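Manganese-binding protein (Chlamydia trachomatis, PDB 6NSI) binds iron, manganese and nickel ions, with a preference for ferrous iron, and delivers them to the membrane permease of the YtgABCD ABC transporter for import. Local coordinates at residues M7-C12 against N25-D30; L53-G58 against A118-Q123. One frame throughout, in Å; residues are numbered along the deposited sequence.

Contact 1 (M7-C12 against N25-D30)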
loop_
_atom_site.group_PDB
_atom_site.type_symbol
_atom_site.label_atom_id
_atom_site.label_comp_id
_atom_site.label_asym_id
_atom_site.label_seq_id
_atom_site.Cartn_x
_atom_site.Cartn_y
_atom_site.Cartn_z
ATOM N N MET A 7 -10.289 7.074 5.092
ATOM C CA MET A 7 -10.042 7.665 3.777
ATOM C C MET A 7 -10.141 6.629 2.656
ATOM O O MET A 7 -10.668 6.928 1.577
ATOM C CB MET A 7 -8.679 8.355 3.760
ATOM C CG MET A 7 -8.700 9.761 4.359
ATOM S SD MET A 7 -9.870 10.852 3.514
ATOM C CE MET A 7 -9.287 10.732 1.825
ATOM N N ASN A 8 -9.662 5.402 2.892
ATOM C CA ASN A 8 -9.569 4.391 1.834
ATOM C C ASN A 8 -9.812 3.005 2.437
ATOM O O ASN A 8 -9.990 2.858 3.653
ATOM C CB ASN A 8 -8.212 4.474 1.122
ATOM C CG ASN A 8 -7.030 4.212 2.064
ATOM O OD1 ASN A 8 -6.946 3.160 2.717
ATOM N ND2 ASN A 8 -6.100 5.158 2.115
ATOM N N ARG A 9 -9.808 1.969 1.572
ATOM C CA ARG A 9 -10.184 0.630 2.027
ATOM C C ARG A 9 -9.063 -0.075 2.780
ATOM O O ARG A 9 -9.332 -0.944 3.621
ATOM C CB ARG A 9 -10.625 -0.233 0.850
ATOM C CG ARG A 9 -12.002 0.119 0.328
ATOM C CD ARG A 9 -13.087 -0.273 1.325
ATOM N NE ARG A 9 -13.070 -1.701 1.616
ATOM C CZ ARG A 9 -13.486 -2.636 0.766
ATOM N NH1 ARG A 9 -13.953 -2.287 -0.423
ATOM N NH2 ARG A 9 -13.433 -3.919 1.099
ATOM N N MET A 10 -7.811 0.268 2.481
ATOM C CA MET A 10 -6.700 -0.318 3.219
ATOM C C MET A 10 -6.790 0.050 4.695
ATOM O O MET A 10 -6.491 -0.770 5.572
ATOM C CB MET A 10 -5.387 0.145 2.597
ATOM C CG MET A 10 -5.244 -0.310 1.139
ATOM S SD MET A 10 -5.980 0.839 -0.064
ATOM C CE MET A 10 -4.724 2.121 -0.061
ATOM N N ILE A 11 -7.246 1.273 4.983
ATOM C CA ILE A 11 -7.544 1.664 6.353
ATOM C C ILE A 11 -8.883 1.092 6.802
ATOM O O ILE A 11 -8.981 0.493 7.876
ATOM C CB ILE A 11 -7.515 3.196 6.482
ATOM C CG1 ILE A 11 -6.099 3.705 6.237
ATOM C CG2 ILE A 11 -8.001 3.630 7.854
ATOM C CD1 ILE A 11 -6.058 5.164 5.914
ATOM N N CYS A 12 -9.926 1.249 5.982
ATOM C CA CYS A 12 -11.286 0.957 6.445
ATOM C C CYS A 12 -11.456 -0.495 6.871
ATOM O O CYS A 12 -12.147 -0.785 7.857
ATOM C CB CYS A 12 -12.313 1.291 5.366
ATOM S SG CYS A 12 -14.016 1.353 6.050
ATOM N N ASN A 25 -18.877 2.128 9.779
ATOM C CA ASN A 25 -17.658 2.569 9.128
ATOM C C ASN A 25 -17.994 2.984 7.710
ATOM O O ASN A 25 -18.661 2.240 6.984
ATOM C CB ASN A 25 -16.610 1.457 9.122
ATOM C CG ASN A 25 -15.953 1.281 10.469
ATOM O OD1 ASN A 25 -15.174 2.131 10.892
ATOM N ND2 ASN A 25 -16.290 0.193 11.168
ATOM N N ILE A 26 -17.551 4.175 7.324
ATOM C CA ILE A 26 -17.690 4.629 5.953
ATOM C C ILE A 26 -16.294 4.831 5.379
ATOM O O ILE A 26 -15.317 5.056 6.098
ATOM C CB ILE A 26 -18.537 5.921 5.826
ATOM C CG1 ILE A 26 -18.176 6.930 6.915
ATOM C CG2 ILE A 26 -20.021 5.590 5.895
ATOM C CD1 ILE A 26 -18.834 8.316 6.714
ATOM N N VAL A 27 -16.207 4.737 4.063
ATOM C CA VAL A 27 -14.948 4.937 3.368
ATOM C C VAL A 27 -15.171 5.987 2.295
ATOM O O VAL A 27 -16.180 5.956 1.583
ATOM C CB VAL A 27 -14.394 3.623 2.768
ATOM C CG1 VAL A 27 -15.316 3.058 1.676
ATOM C CG2 VAL A 27 -13.010 3.851 2.235
ATOM N N LEU A 28 -14.262 6.955 2.229
ATOM C CA LEU A 28 -14.322 8.015 1.196
ATOM C C LEU A 28 -13.926 7.524 -0.198
ATOM O O LEU A 28 -14.665 7.741 -1.127
ATOM C CB LEU A 28 -13.384 9.138 1.608
ATOM C CG LEU A 28 -14.024 10.514 1.626
ATOM C CD1 LEU A 28 -15.131 10.551 2.653
ATOM C CD2 LEU A 28 -12.978 11.567 1.907
ATOM N N ILE A 29 -12.815 6.816 -0.289
ATOM C CA ILE A 29 -12.247 6.408 -1.599
ATOM C C ILE A 29 -12.303 4.890 -1.714
ATOM O O ILE A 29 -11.826 4.204 -0.826
ATOM C CB ILE A 29 -10.796 6.913 -1.702
ATOM C CG1 ILE A 29 -10.671 8.412 -1.439
ATOM C CG2 ILE A 29 -10.146 6.500 -3.009
ATOM C CD1 ILE A 29 -9.268 8.901 -1.358
ATOM N N ASP A 30 -12.939 4.418 -2.768
ATOM C CA ASP A 30 -12.979 2.993 -3.071
ATOM C C ASP A 30 -13.092 2.828 -4.579
ATOM O O ASP A 30 -13.292 3.802 -5.320
ATOM C CB ASP A 30 -14.142 2.271 -2.368
ATOM C CG ASP A 30 -13.973 0.744 -2.361
ATOM O OD1 ASP A 30 -12.984 0.233 -2.947
ATOM O OD2 ASP A 30 -14.824 0.051 -1.762
HETATM O O HOH W 1 -9.905 2.517 -1.105
#
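M7 meets L28 and I29 through both its backbone and its thioether. Its carbonyl O accepts the N-H of I29 over 2.8 Å in a distinctly bent bond (141° at the hydrogen). The CA-CB bond of M7 points away from 25-30, but a bend at chi2 brings SD to 3.6 Å from CD2 of L28, the two side chains lying side by side, and another at chi3 sets CE against CD1 of I29 at 3.7 Å. N8 takes the N-cap of helix 9-19: its OD1 accepts from the backbone N of I11, while its CA-H points at O of I29 and its carbonyl carbon is pressed by CG2 of V27 at 3.3 Å. At R9 a water bridges the two segments, accepting from R9 N and donating to O of I29. R9 lays its CG against the D30 carboxylate; beyond it the chain is bent at chi2 and chi3 and ends in a salt bridge, NH1 to OD2 of D30 at 2.8 Å. OD2 lies close to the guanidinium plane and is approached on its syn side, yet the two flat groups stand 80° apart; NE of R9 has a second acid, D13. C12, with SG anti to the backbone N (chi1 -165°), rests that sulfur on CB of V27 and CB of N25, both at 4.0 Å. Strand 3-6, helix 9-19 and strand 24-27 form a beta-alpha-beta unit; strand 3-6 lies between 24-27 and 54-56 in the parallel sheet, and helix 44-50 packs against I26 and L28.

Contact 2 (L53-G58 against A118-Q123)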
loop_
_atom_site.group_PDB
_atom_site.type_symbol
_atom_site.label_atom_id
_atom_site.label_comp_id
_atom_site.label_asym_id
_atom_site.label_seq_id
_atom_site.Cartn_x
_atom_site.Cartn_y
_atom_site.Cartn_z
ATOM N N LEU A 53 -14.422 10.237 13.866
ATOM C CA LEU A 53 -12.990 10.117 13.641
ATOM C C LEU A 53 -12.782 9.981 12.141
ATOM O O LEU A 53 -13.589 9.336 11.465
ATOM C CB LEU A 53 -12.398 8.897 14.365
ATOM C CG LEU A 53 -12.250 8.894 15.891
ATOM C CD1 LEU A 53 -11.827 7.509 16.377
ATOM C CD2 LEU A 53 -11.253 9.954 16.326
ATOM N N ILE A 54 -11.712 10.592 11.628
ATOM C CA ILE A 54 -11.334 10.505 10.211
ATOM C C ILE A 54 -9.929 9.926 10.139
ATOM O O ILE A 54 -8.956 10.598 10.509
ATOM C CB ILE A 54 -11.382 11.864 9.511
ATOM C CG1 ILE A 54 -12.805 12.426 9.536
ATOM C CG2 ILE A 54 -10.855 11.737 8.082
ATOM C CD1 ILE A 54 -12.894 13.871 9.060
ATOM N N PHE A 55 -9.819 8.698 9.639
ATOM C CA PHE A 55 -8.545 7.991 9.582
ATOM C C PHE A 55 -7.873 8.228 8.226
ATOM O O PHE A 55 -8.425 7.870 7.178
ATOM C CB PHE A 55 -8.765 6.500 9.846
ATOM C CG PHE A 55 -8.985 6.168 11.300
ATOM C CD1 PHE A 55 -10.257 5.880 11.774
ATOM C CD2 PHE A 55 -7.918 6.136 12.189
ATOM C CE1 PHE A 55 -10.463 5.568 13.115
ATOM C CE2 PHE A 55 -8.118 5.822 13.536
ATOM C CZ PHE A 55 -9.389 5.542 13.994
ATOM N N CYS A 56 -6.690 8.852 8.257
ATOM C CA CYS A 56 -5.899 9.196 7.082
ATOM C C CYS A 56 -4.592 8.423 7.065
ATOM O O CYS A 56 -4.052 8.051 8.115
ATOM C CB CYS A 56 -5.557 10.684 7.055
ATOM S SG CYS A 56 -6.997 11.724 7.147
ATOM N N ASN A 57 -4.067 8.228 5.857
ATOM C CA ASN A 57 -2.755 7.608 5.705
ATOM C C ASN A 57 -1.644 8.571 6.083
ATOM O O ASN A 57 -0.634 8.157 6.663
ATOM C CB ASN A 57 -2.546 7.140 4.262
ATOM C CG ASN A 57 -1.287 6.319 4.098
ATOM O OD1 ASN A 57 -1.317 5.117 4.301
ATOM N ND2 ASN A 57 -0.174 6.960 3.716
ATOM N N GLY A 58 -1.821 9.857 5.769
ATOM C CA GLY A 58 -0.738 10.813 5.874
ATOM C C GLY A 58 0.281 10.526 4.784
ATOM O O GLY A 58 -0.019 9.903 3.763
ATOM N N ALA A 118 -6.460 1.025 16.579
ATOM C CA ALA A 118 -7.089 0.528 17.802
ATOM C C ALA A 118 -6.962 1.531 18.940
ATOM O O ALA A 118 -7.950 1.857 19.613
ATOM C CB ALA A 118 -6.465 -0.805 18.204
ATOM N N ALA A 119 -5.744 2.020 19.185
ATOM C CA ALA A 119 -5.546 2.971 20.273
ATOM C C ALA A 119 -6.424 4.196 20.073
ATOM O O ALA A 119 -7.175 4.593 20.972
ATOM C CB ALA A 119 -4.073 3.364 20.368
ATOM N N ALA A 120 -6.357 4.790 18.878
ATOM C CA ALA A 120 -7.174 5.953 18.561
ATOM C C ALA A 120 -8.656 5.668 18.774
ATOM O O ALA A 120 -9.385 6.507 19.317
ATOM C CB ALA A 120 -6.918 6.384 17.114
ATOM N N LEU A 121 -9.126 4.497 18.329
ATOM C CA LEU A 121 -10.538 4.171 18.485
ATOM C C LEU A 121 -10.900 4.047 19.956
ATOM O O LEU A 121 -11.932 4.565 20.403
ATOM C CB LEU A 121 -10.859 2.869 17.757
ATOM C CG LEU A 121 -11.127 2.990 16.264
ATOM C CD1 LEU A 121 -11.103 1.601 15.647
ATOM C CD2 LEU A 121 -12.441 3.698 15.988
ATOM N N ILE A 122 -10.045 3.367 20.720
ATOM C CA ILE A 122 -10.293 3.164 22.140
ATOM C C ILE A 122 -10.287 4.498 22.877
ATOM O O ILE A 122 -11.068 4.711 23.812
ATOM C CB ILE A 122 -9.251 2.184 22.709
ATOM C CG1 ILE A 122 -9.566 0.756 22.240
ATOM C CG2 ILE A 122 -9.188 2.295 24.228
ATOM C CD1 ILE A 122 -8.509 -0.266 22.592
ATOM N N GLN A 123 -9.418 5.421 22.456
ATOM C CA GLN A 123 -9.376 6.737 23.086
ATOM C C GLN A 123 -10.656 7.531 22.823
ATOM O O GLN A 123 -11.075 8.328 23.672
ATOM C CB GLN A 123 -8.135 7.496 22.603
ATOM C CG GLN A 123 -8.062 8.972 23.008
ATOM C CD GLN A 123 -7.311 9.195 24.319
ATOM O OE1 GLN A 123 -6.482 8.374 24.727
ATOM N NE2 GLN A 123 -7.606 10.310 24.990
#
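F55 reaches from its strand to the helix with the far end of its ring, overlapping A120 and L121. CB of A120 sits at the ring edge, near the ring plane, 3.8 Å from CE2, so the methyl meets the rim and not the face. L121 approaches the same ring obliquely: its CG lies 3.8 Å from CZ, and its CD2 comes to 4.0 Å from CE1. The CA-CB bond of F55 points toward the helix, and CE1, CZ and CE2 are the ring atoms that touch. L53, two residues earlier in the chain, adds one branch, CD1, which lies 3.9 Å from CD2 of L121 and 4.0 Å from the carbonyl O of A120. CD2 of L121 is therefore touched by both L53 and F55. This is alpha/beta packing: helix 107-124 lies on one side of the parallel sheet, and of strand 54-56 it meets F55. No hydrogen bond crosses between 53-58 and 118-123, and the contact is wholly apolar apart from the A120 carbonyl. V78 of the neighbouring strand 77-79 also touches F55 and A120. Helix 9-19 also meets F55 through I11 and L121 through I18 and T19, while I122 packs on helix 129-154.

Overall arrangement
Contact 1 closes before contact 2 opens along the chain, and their centres lie 12 Å apart on the same side of the molecule's centre. Both draw on the four-stranded parallel sheet ordered 24-27, 3-6, 54-56, 77-79. They touch directly: M7 N lies 2.9 Å from F55 O, a probable hydrogen bond, and CG2 of I11 packs on CB of F55 at 3.6 Å. Helix 9-19, which starts at contact 1, links the two. Contact 1 is the nearer to the metal site, with the N8 side chain about 10 Å from the bound iron and I29 about 8 Å from the iron ligands H36 and D260 (side chain to side chain), whereas contact 2 lies away from it.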